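Local coordinates for putative glycoside hydrolase (Bacteroides ovatus, PDB 4ONZ), which is a putative glycoside hydrolase, built as a five-bladed beta-propeller, whose precise activity is not established, at residues A[16-21]-A[302-307]; A[54-59]-A[335-340]; A[281-286]-A[322-327]. One frame throughout, in Å; residues are numbered along the deposited sequence.

Contact 1 (A[16-21]-A[302-307]); sequences GPFLRP and KPFFAP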
loop_
_atom_site.group_PDB
_atom_site.type_symbol
_atom_site.label_atom_id
_atom_site.label_comp_id
_atom_site.label_asym_id
_atom_site.label_seq_id
_atom_site.Cartn_x
_atom_site.Cartn_y
_atom_site.Cartn_z
ATOM N N GLY A 16 11.004 -10.681 -8.693
ATOM C CA GLY A 16 11.604 -9.740 -9.624
ATOM C C GLY A 16 12.424 -10.458 -10.688
ATOM O O GLY A 16 12.361 -11.676 -10.794
ATOM N N PRO A 17 13.205 -9.705 -11.477
ATOM C CA PRO A 17 13.352 -8.253 -11.384
ATOM C C PRO A 17 12.174 -7.492 -11.991
ATOM O O PRO A 17 11.526 -7.988 -12.922
ATOM C CB PRO A 17 14.626 -7.989 -12.197
ATOM C CG PRO A 17 14.634 -9.054 -13.232
ATOM C CD PRO A 17 13.919 -10.252 -12.647
ATOM N N PHE A 18 11.895 -6.308 -11.444
ATOM C CA PHE A 18 10.862 -5.429 -11.962
ATOM C C PHE A 18 11.552 -4.366 -12.802
ATOM O O PHE A 18 12.397 -3.622 -12.295
ATOM C CB PHE A 18 10.063 -4.785 -10.833
ATOM C CG PHE A 18 9.186 -5.742 -10.094
ATOM C CD1 PHE A 18 9.678 -6.479 -9.024
ATOM C CD2 PHE A 18 7.867 -5.912 -10.468
ATOM C CE1 PHE A 18 8.864 -7.364 -8.332
ATOM C CE2 PHE A 18 7.050 -6.792 -9.785
ATOM C CZ PHE A 18 7.551 -7.526 -8.720
ATOM N N LEU A 19 11.203 -4.296 -14.081
ATOM C CA LEU A 19 11.833 -3.341 -14.991
ATOM C C LEU A 19 10.856 -2.234 -15.381
ATOM O O LEU A 19 9.676 -2.499 -15.646
ATOM C CB LEU A 19 12.328 -4.065 -16.247
ATOM C CG LEU A 19 13.268 -5.250 -16.004
ATOM C CD1 LEU A 19 13.627 -5.919 -17.328
ATOM C CD2 LEU A 19 14.526 -4.814 -15.260
ATOM N N ARG A 20 11.358 -0.999 -15.417
ATOM C CA ARG A 20 10.558 0.156 -15.808
ATOM C C ARG A 20 10.415 0.132 -17.337
ATOM O O ARG A 20 11.436 0.135 -18.026
ATOM C CB ARG A 20 11.263 1.447 -15.385
ATOM C CG ARG A 20 11.532 1.587 -13.881
ATOM C CD ARG A 20 12.643 2.598 -13.625
ATOM N NE ARG A 20 12.922 2.838 -12.207
ATOM C CZ ARG A 20 13.722 2.091 -11.445
ATOM N NH1 ARG A 20 14.315 0.998 -11.925
ATOM N NH2 ARG A 20 13.906 2.418 -10.177
ATOM N N PRO A 21 9.173 0.085 -17.875
ATOM C CA PRO A 21 9.057 0.096 -19.342
ATOM C C PRO A 21 9.527 1.446 -19.873
ATOM O O PRO A 21 9.085 2.487 -19.378
ATOM C CB PRO A 21 7.561 -0.127 -19.603
ATOM C CG PRO A 21 6.966 -0.537 -18.298
ATOM C CD PRO A 21 7.853 0.018 -17.223
ATOM N N LYS A 302 20.053 -5.272 0.797
ATOM C CA LYS A 302 20.009 -4.136 -0.108
ATOM C C LYS A 302 18.638 -4.085 -0.748
ATOM O O LYS A 302 18.014 -5.133 -0.960
ATOM C CB LYS A 302 21.062 -4.307 -1.211
ATOM C CG LYS A 302 22.506 -4.337 -0.725
ATOM C CD LYS A 302 22.944 -2.992 -0.186
ATOM C CE LYS A 302 24.425 -2.980 0.178
ATOM N NZ LYS A 302 24.877 -1.599 0.520
ATOM N N PRO A 303 18.164 -2.877 -1.087
ATOM C CA PRO A 303 16.846 -2.806 -1.695
ATOM C C PRO A 303 16.828 -3.437 -3.090
ATOM O O PRO A 303 17.853 -3.465 -3.770
ATOM C CB PRO A 303 16.555 -1.296 -1.743
ATOM C CG PRO A 303 17.881 -0.625 -1.712
ATOM C CD PRO A 303 18.846 -1.569 -1.049
ATOM N N PHE A 304 15.690 -4.002 -3.481
ATOM C CA PHE A 304 15.566 -4.601 -4.807
ATOM C C PHE A 304 15.075 -3.552 -5.805
ATOM O O PHE A 304 15.139 -3.755 -7.013
ATOM C CB PHE A 304 14.621 -5.808 -4.784
ATOM C CG PHE A 304 13.158 -5.448 -4.724
ATOM C CD1 PHE A 304 12.531 -5.214 -3.515
ATOM C CD2 PHE A 304 12.405 -5.376 -5.885
ATOM C CE1 PHE A 304 11.183 -4.896 -3.468
ATOM C CE2 PHE A 304 11.066 -5.046 -5.843
ATOM C CZ PHE A 304 10.449 -4.816 -4.637
ATOM N N PHE A 305 14.573 -2.431 -5.297
ATOM C CA PHE A 305 14.056 -1.373 -6.161
ATOM C C PHE A 305 14.354 -0.030 -5.498
ATOM O O PHE A 305 13.976 0.193 -4.354
ATOM C CB PHE A 305 12.552 -1.573 -6.384
ATOM C CG PHE A 305 12.017 -0.856 -7.593
ATOM C CD1 PHE A 305 12.120 -1.432 -8.858
ATOM C CD2 PHE A 305 11.412 0.376 -7.475
ATOM C CE1 PHE A 305 11.635 -0.781 -9.986
ATOM C CE2 PHE A 305 10.921 1.039 -8.597
ATOM C CZ PHE A 305 11.034 0.458 -9.852
ATOM N N ALA A 306 15.064 0.844 -6.206
ATOM C CA ALA A 306 15.481 2.131 -5.647
ATOM C C ALA A 306 15.365 3.248 -6.683
ATOM O O ALA A 306 15.195 2.974 -7.863
ATOM C CB ALA A 306 16.902 2.018 -5.138
ATOM N N PRO A 307 15.421 4.519 -6.243
ATOM C CA PRO A 307 15.327 5.605 -7.219
ATOM C C PRO A 307 16.509 5.578 -8.187
ATOM O O PRO A 307 17.654 5.505 -7.753
ATOM C CB PRO A 307 15.355 6.872 -6.356
ATOM C CG PRO A 307 15.034 6.420 -4.985
ATOM C CD PRO A 307 15.544 5.025 -4.869
HETATM O O HOH W 1 13.729 -5.606 -9.197
HETATM O O HOH W 2 15.649 0.155 -9.194
#
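At the closure of the propeller, where the N-terminal chain meets the loop leading into the last blade, R20 lays its guanidinium flat on the ring of F305. The two groups meet tip to tip, their centres 4.2 Å apart and their planes only 12° from one another, a cation-pi stack in which F305 CZ sits over the centre of the guanidinium. From the ring's side, R20 NH2 is displaced toward the rim. F305 has its CG anti to the backbone N (chi1 -160°), beside the carbonyl carbon; Y338 packs edge-to-face against its ring. The charge of R20 has a stronger partner in E312, which takes NE in a salt bridge and so helps to hold the guanidinium over the ring. Two waters bridge the segments. One accepts from R20 NH2 at 3.0 Å and from the amide A306 N at 3.1 Å; the other joins the backbones, accepting from F18 N at 3.0 Å and donating to F304 O at 3.2 Å. Beside the stack, F18 CD1 touches F304 CE2 at 3.8 Å, while F18 O lies at the edge of the F305 ring. F304 and F305 both face A283 in a classic beta bulge. Separately, L19 shares backbone hydrogen bonds with V349 on an outer strand, consistent with the velcro closure of beta-propellers, in which an N-terminal segment completes the last blade.

Contact 2 (A[54-59]-A[335-340]); sequences PAATVK and YLYYGC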
loop_
_atom_site.group_PDB
_atom_site.type_symbol
_atom_site.label_atom_id
_atom_site.label_comp_id
_atom_site.label_asym_id
_atom_site.label_seq_id
_atom_site.Cartn_x
_atom_site.Cartn_y
_atom_site.Cartn_z
ATOM N N PRO A 54 -0.220 4.543 -4.612
ATOM C CA PRO A 54 -1.337 3.835 -5.197
ATOM C C PRO A 54 -1.558 2.383 -4.783
ATOM O O PRO A 54 -0.598 1.633 -4.608
ATOM C CB PRO A 54 -0.961 3.834 -6.679
ATOM C CG PRO A 54 0.513 3.633 -6.664
ATOM C CD PRO A 54 0.998 4.385 -5.433
ATOM N N ALA A 55 -2.828 2.009 -4.633
ATOM C CA ALA A 55 -3.193 0.615 -4.486
ATOM C C ALA A 55 -3.401 0.165 -5.928
ATOM O O ALA A 55 -3.537 1.006 -6.822
ATOM C CB ALA A 55 -4.486 0.458 -3.707
ATOM N N ALA A 56 -3.380 -1.144 -6.171
ATOM C CA ALA A 56 -3.704 -1.678 -7.497
ATOM C C ALA A 56 -4.404 -3.022 -7.358
ATOM O O ALA A 56 -4.118 -3.794 -6.439
ATOM C CB ALA A 56 -2.468 -1.803 -8.373
ATOM N N THR A 57 -5.334 -3.292 -8.264
ATOM C CA THR A 57 -6.059 -4.553 -8.252
ATOM C C THR A 57 -6.524 -4.837 -9.682
ATOM O O THR A 57 -6.168 -4.104 -10.609
ATOM C CB THR A 57 -7.211 -4.509 -7.219
ATOM O OG1 THR A 57 -7.755 -5.821 -7.000
ATOM C CG2 THR A 57 -8.300 -3.549 -7.652
ATOM N N VAL A 58 -7.284 -5.907 -9.862
ATOM C CA VAL A 58 -7.790 -6.285 -11.174
ATOM C C VAL A 58 -9.290 -6.511 -11.072
ATOM O O VAL A 58 -9.781 -6.972 -10.044
ATOM C CB VAL A 58 -7.112 -7.582 -11.684
ATOM C CG1 VAL A 58 -7.756 -8.083 -12.972
ATOM C CG2 VAL A 58 -5.619 -7.365 -11.896
ATOM N N LYS A 59 -10.008 -6.167 -12.135
ATOM C CA LYS A 59 -11.438 -6.421 -12.231
ATOM C C LYS A 59 -11.797 -6.585 -13.702
ATOM O O LYS A 59 -11.397 -5.767 -14.529
ATOM C CB LYS A 59 -12.282 -5.299 -11.632
ATOM C CG LYS A 59 -13.766 -5.664 -11.587
ATOM C CD LYS A 59 -14.611 -4.682 -10.802
ATOM C CE LYS A 59 -16.017 -5.236 -10.579
ATOM N NZ LYS A 59 -16.807 -5.359 -11.830
ATOM N N TYR A 335 2.794 -6.552 -12.168
ATOM C CA TYR A 335 2.928 -5.108 -12.310
ATOM C C TYR A 335 2.992 -4.474 -10.923
ATOM O O TYR A 335 2.073 -4.637 -10.106
ATOM C CB TYR A 335 1.742 -4.528 -13.077
ATOM C CG TYR A 335 1.674 -4.959 -14.530
ATOM C CD1 TYR A 335 1.249 -6.236 -14.873
ATOM C CD2 TYR A 335 2.015 -4.081 -15.560
ATOM C CE1 TYR A 335 1.196 -6.644 -16.191
ATOM C CE2 TYR A 335 1.960 -4.484 -16.889
ATOM C CZ TYR A 335 1.549 -5.765 -17.195
ATOM O OH TYR A 335 1.488 -6.180 -18.510
ATOM N N LEU A 336 4.064 -3.723 -10.694
ATOM C CA LEU A 336 4.323 -3.025 -9.437
ATOM C C LEU A 336 3.997 -1.541 -9.630
ATOM O O LEU A 336 4.551 -0.908 -10.532
ATOM C CB LEU A 336 5.811 -3.180 -9.120
ATOM C CG LEU A 336 6.301 -2.971 -7.701
ATOM C CD1 LEU A 336 5.637 -3.992 -6.791
ATOM C CD2 LEU A 336 7.807 -3.130 -7.676
ATOM N N TYR A 337 3.130 -0.987 -8.784
ATOM C CA TYR A 337 2.753 0.420 -8.856
ATOM C C TYR A 337 3.285 1.131 -7.639
ATOM O O TYR A 337 3.129 0.659 -6.506
ATOM C CB TYR A 337 1.239 0.590 -8.990
ATOM C CG TYR A 337 0.749 0.102 -10.312
ATOM C CD1 TYR A 337 0.813 0.920 -11.426
ATOM C CD2 TYR A 337 0.282 -1.201 -10.473
ATOM C CE1 TYR A 337 0.400 0.465 -12.665
ATOM C CE2 TYR A 337 -0.135 -1.655 -11.697
ATOM C CZ TYR A 337 -0.076 -0.815 -12.790
ATOM O OH TYR A 337 -0.460 -1.260 -14.026
ATOM N N TYR A 338 3.911 2.267 -7.876
ATOM C CA TYR A 338 4.569 3.000 -6.805
ATOM C C TYR A 338 4.486 4.487 -6.970
ATOM O O TYR A 338 4.298 4.991 -8.086
ATOM C CB TYR A 338 6.038 2.580 -6.732
ATOM C CG TYR A 338 6.902 2.816 -7.980
ATOM C CD1 TYR A 338 6.882 1.928 -9.072
ATOM C CD2 TYR A 338 7.816 3.860 -8.018
ATOM C CE1 TYR A 338 7.706 2.135 -10.182
ATOM C CE2 TYR A 338 8.634 4.070 -9.115
ATOM C CZ TYR A 338 8.585 3.212 -10.191
ATOM O OH TYR A 338 9.426 3.459 -11.261
ATOM N N GLY A 339 4.585 5.174 -5.835
ATOM C CA GLY A 339 4.640 6.607 -5.806
ATOM C C GLY A 339 6.080 6.946 -6.132
ATOM O O GLY A 339 7.012 6.323 -5.596
ATOM N N CYS A 340 6.263 7.891 -7.044
ATOM C CA CYS A 340 7.592 8.327 -7.427
ATOM C C CYS A 340 7.708 9.817 -7.113
ATOM O O CYS A 340 6.821 10.612 -7.450
ATOM C CB CYS A 340 7.889 7.974 -8.904
ATOM S SG CYS A 340 6.789 8.686 -10.134
#
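P54 and A56, on the first strand of one propeller blade, press against Y337 on the middle strand of another. The segments run nearly antiparallel, at 165°, yet their axes stay 6.7 Å apart and no hydrogen bond joins them: this is sheet against sheet, filled by side chains. Y337 and P54 carry it. In Y337, CG stands anti to the carbonyl carbon, beside the backbone N (chi1 -68°), and A56 CB meets the ring obliquely, 3.5 Å from Y337 CD2 and more loosely at CE2. The P54 ring works at the other end of the contact: its CG rests 3.9 Å from Y337 CB, and its CD continues along the opposing backbone to within 3.7 Å of G339 N. Y338, next in the chain, directs its CB away from P54, and its hydroxyl bonds to E312 on the far side of the sheet. I63 and V65 also touch Y337, so the ring is wedged among aliphatic groups. Chemically, no directional bond joins the two segments, and the polar tip of Y337 is satisfied outside them, by G92 O; cohesion here comes from shape and the burial of carbon, and the blades meet without sharing backbone bonds.

Contact 3 (A[281-286]-A[322-327]); sequences YCAGQL and VFIEGL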
loop_
_atom_site.group_PDB
_atom_site.type_symbol
_atom_site.label_atom_id
_atom_site.label_comp_id
_atom_site.label_asym_id
_atom_site.label_seq_id
_atom_site.Cartn_x
_atom_site.Cartn_y
_atom_site.Cartn_z
ATOM N N TYR A 281 12.953 6.643 0.349
ATOM C CA TYR A 281 12.431 5.310 0.510
ATOM C C TYR A 281 12.938 4.457 -0.649
ATOM O O TYR A 281 13.025 4.926 -1.789
ATOM C CB TYR A 281 10.897 5.311 0.526
ATOM C CG TYR A 281 10.227 5.963 1.720
ATOM C CD1 TYR A 281 10.198 7.349 1.854
ATOM C CD2 TYR A 281 9.568 5.200 2.685
ATOM C CE1 TYR A 281 9.568 7.959 2.933
ATOM C CE2 TYR A 281 8.907 5.804 3.752
ATOM C CZ TYR A 281 8.906 7.179 3.875
ATOM O OH TYR A 281 8.272 7.798 4.951
ATOM N N CYS A 282 13.317 3.227 -0.315
ATOM C CA CYS A 282 13.730 2.190 -1.254
ATOM C C CYS A 282 12.977 0.959 -0.797
ATOM O O CYS A 282 12.610 0.876 0.362
ATOM C CB CYS A 282 15.223 1.905 -1.170
ATOM S SG CYS A 282 16.253 3.327 -1.524
ATOM N N ALA A 283 12.776 -0.002 -1.691
ATOM C CA ALA A 283 11.966 -1.178 -1.397
ATOM C C ALA A 283 12.775 -2.444 -1.111
ATOM O O ALA A 283 13.722 -2.764 -1.819
ATOM C CB ALA A 283 11.018 -1.431 -2.554
ATOM N N GLY A 284 12.377 -3.160 -0.067
ATOM C CA GLY A 284 12.989 -4.425 0.304
ATOM C C GLY A 284 11.966 -5.532 0.294
ATOM O O GLY A 284 10.801 -5.313 -0.043
ATOM N N GLN A 285 12.408 -6.732 0.645
ATOM C CA GLN A 285 11.522 -7.893 0.733
ATOM C C GLN A 285 11.854 -8.718 1.959
ATOM O O GLN A 285 13.017 -8.854 2.335
ATOM C CB GLN A 285 11.593 -8.775 -0.509
ATOM C CG GLN A 285 11.015 -8.137 -1.744
ATOM C CD GLN A 285 11.046 -9.042 -2.964
ATOM O OE1 GLN A 285 10.982 -10.274 -2.861
ATOM N NE2 GLN A 285 11.113 -8.428 -4.134
ATOM N N LEU A 286 10.809 -9.262 2.567
ATOM C CA LEU A 286 10.909 -10.091 3.745
ATOM C C LEU A 286 10.264 -11.428 3.385
ATOM O O LEU A 286 9.156 -11.452 2.841
ATOM C CB LEU A 286 10.158 -9.409 4.892
ATOM C CG LEU A 286 10.282 -9.957 6.309
ATOM C CD1 LEU A 286 11.736 -9.928 6.768
ATOM C CD2 LEU A 286 9.406 -9.168 7.275
ATOM N N VAL A 322 11.052 6.348 -3.942
ATOM C CA VAL A 322 10.016 5.471 -4.486
ATOM C C VAL A 322 9.299 4.761 -3.338
ATOM O O VAL A 322 9.928 4.401 -2.338
ATOM C CB VAL A 322 10.566 4.440 -5.507
ATOM C CG1 VAL A 322 11.186 5.161 -6.684
ATOM C CG2 VAL A 322 11.577 3.490 -4.882
ATOM N N PHE A 323 7.983 4.588 -3.478
ATOM C CA PHE A 323 7.159 3.978 -2.425
ATOM C C PHE A 323 6.203 2.987 -3.069
ATOM O O PHE A 323 5.252 3.382 -3.753
ATOM C CB PHE A 323 6.406 5.059 -1.661
ATOM C CG PHE A 323 5.770 4.571 -0.389
ATOM C CD1 PHE A 323 6.509 4.491 0.779
ATOM C CD2 PHE A 323 4.433 4.224 -0.351
ATOM C CE1 PHE A 323 5.932 4.057 1.962
ATOM C CE2 PHE A 323 3.853 3.797 0.824
ATOM C CZ PHE A 323 4.600 3.714 1.982
ATOM N N ILE A 324 6.485 1.704 -2.852
ATOM C CA ILE A 324 5.765 0.595 -3.488
ATOM C C ILE A 324 4.490 0.279 -2.747
ATOM O O ILE A 324 4.524 0.047 -1.539
ATOM C CB ILE A 324 6.614 -0.691 -3.527
ATOM C CG1 ILE A 324 8.038 -0.416 -4.021
ATOM C CG2 ILE A 324 5.947 -1.759 -4.381
ATOM C CD1 ILE A 324 8.144 0.300 -5.341
ATOM N N GLU A 325 3.365 0.244 -3.457
ATOM C CA GLU A 325 2.089 0.057 -2.762
ATOM C C GLU A 325 1.037 -0.789 -3.483
ATOM O O GLU A 325 0.040 -1.195 -2.863
ATOM C CB GLU A 325 1.562 1.452 -2.410
ATOM C CG GLU A 325 0.383 1.527 -1.439
ATOM C CD GLU A 325 0.152 2.946 -0.942
ATOM O OE1 GLU A 325 1.133 3.734 -0.903
ATOM O OE2 GLU A 325 -1.006 3.287 -0.588
ATOM N N GLY A 326 1.254 -1.063 -4.771
ATOM C CA GLY A 326 0.345 -1.894 -5.548
ATOM C C GLY A 326 1.069 -3.015 -6.255
ATOM O O GLY A 326 2.173 -2.829 -6.750
ATOM N N LEU A 327 0.442 -4.185 -6.293
ATOM C CA LEU A 327 1.002 -5.349 -6.944
ATOM C C LEU A 327 -0.122 -6.166 -7.559
ATOM O O LEU A 327 -1.020 -6.645 -6.849
ATOM C CB LEU A 327 1.775 -6.206 -5.942
ATOM C CG LEU A 327 2.418 -7.467 -6.507
ATOM C CD1 LEU A 327 3.480 -7.129 -7.557
ATOM C CD2 LEU A 327 3.020 -8.287 -5.371
#
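Y281 O and V322 O lie only 3.2 Å apart, two acceptors side by side, in a contact where the strands of neighbouring blades share a single hydrogen bond. That bond runs from V322 N to Y281 O, 3.2 Å long and nearly straight at 171°, with the donor tilted out of the carbonyl plane. It ties the starts of the two segments together; from there the strands diverge at 42°, and side chains take over. V322 O also receives a close approach from Y281 CB, at 3.2 Å, so the root of the tyrosine side chain presses on the same carbonyl. Beyond them Y281 and F323 lie side by side, pointing the same way, but with their rings turned across one another: the edge of F323 faces the ring of Y281 in an offset edge-to-face pair, centroids 5.4 Å apart and planes at 83°. The touching edge is that of F323 CD1, which stands 3.7 Å from Y281 CD2. F323 has its CG anti to the backbone N, beside the carbonyl carbon, and the end of its side chain comes nearer to Y281 than the direction of its CB suggests. Further along, A283 CB meets I324 CG1 at 3.5 Å, tighter than usual carbon contact. Around the pair, I324 touches L336 and Y338, E247 touches the side chains of Y281 and F323, and N264 accepts from the amide of I324. An unknown ligand in the model lies about 3 Å from the side chain of Y281 at the nearest atoms, which may mark a pocket. The chemistry implies a junction joined by one polar bond, which probably compensates in part for the closeness of two carbonyl oxygens, and otherwise sustained by aromatic and aliphatic contact.

In the fold
From the N terminus, the segment 16-21 comes first and meets 302-307 much later, so contact 1 closes a loop that takes in four of the five blades. Contact 2 opens inside that loop, at 54-59, but closes beyond it, at 335-340; the two therefore cross. Contact 3, between 281-286 and 322-327, is nested within contact 2 and crosses contact 1. Spatially they gather round the last blade: contact 2 joins it to the first, contact 3 to the fourth, and contact 1 sets the N-terminal chain against the loop leading into it. F18 packs on L336, A283 probably exchanges backbone hydrogen bonds with F304 and F305, and G339 N probably bonds to F323 O, linking all three.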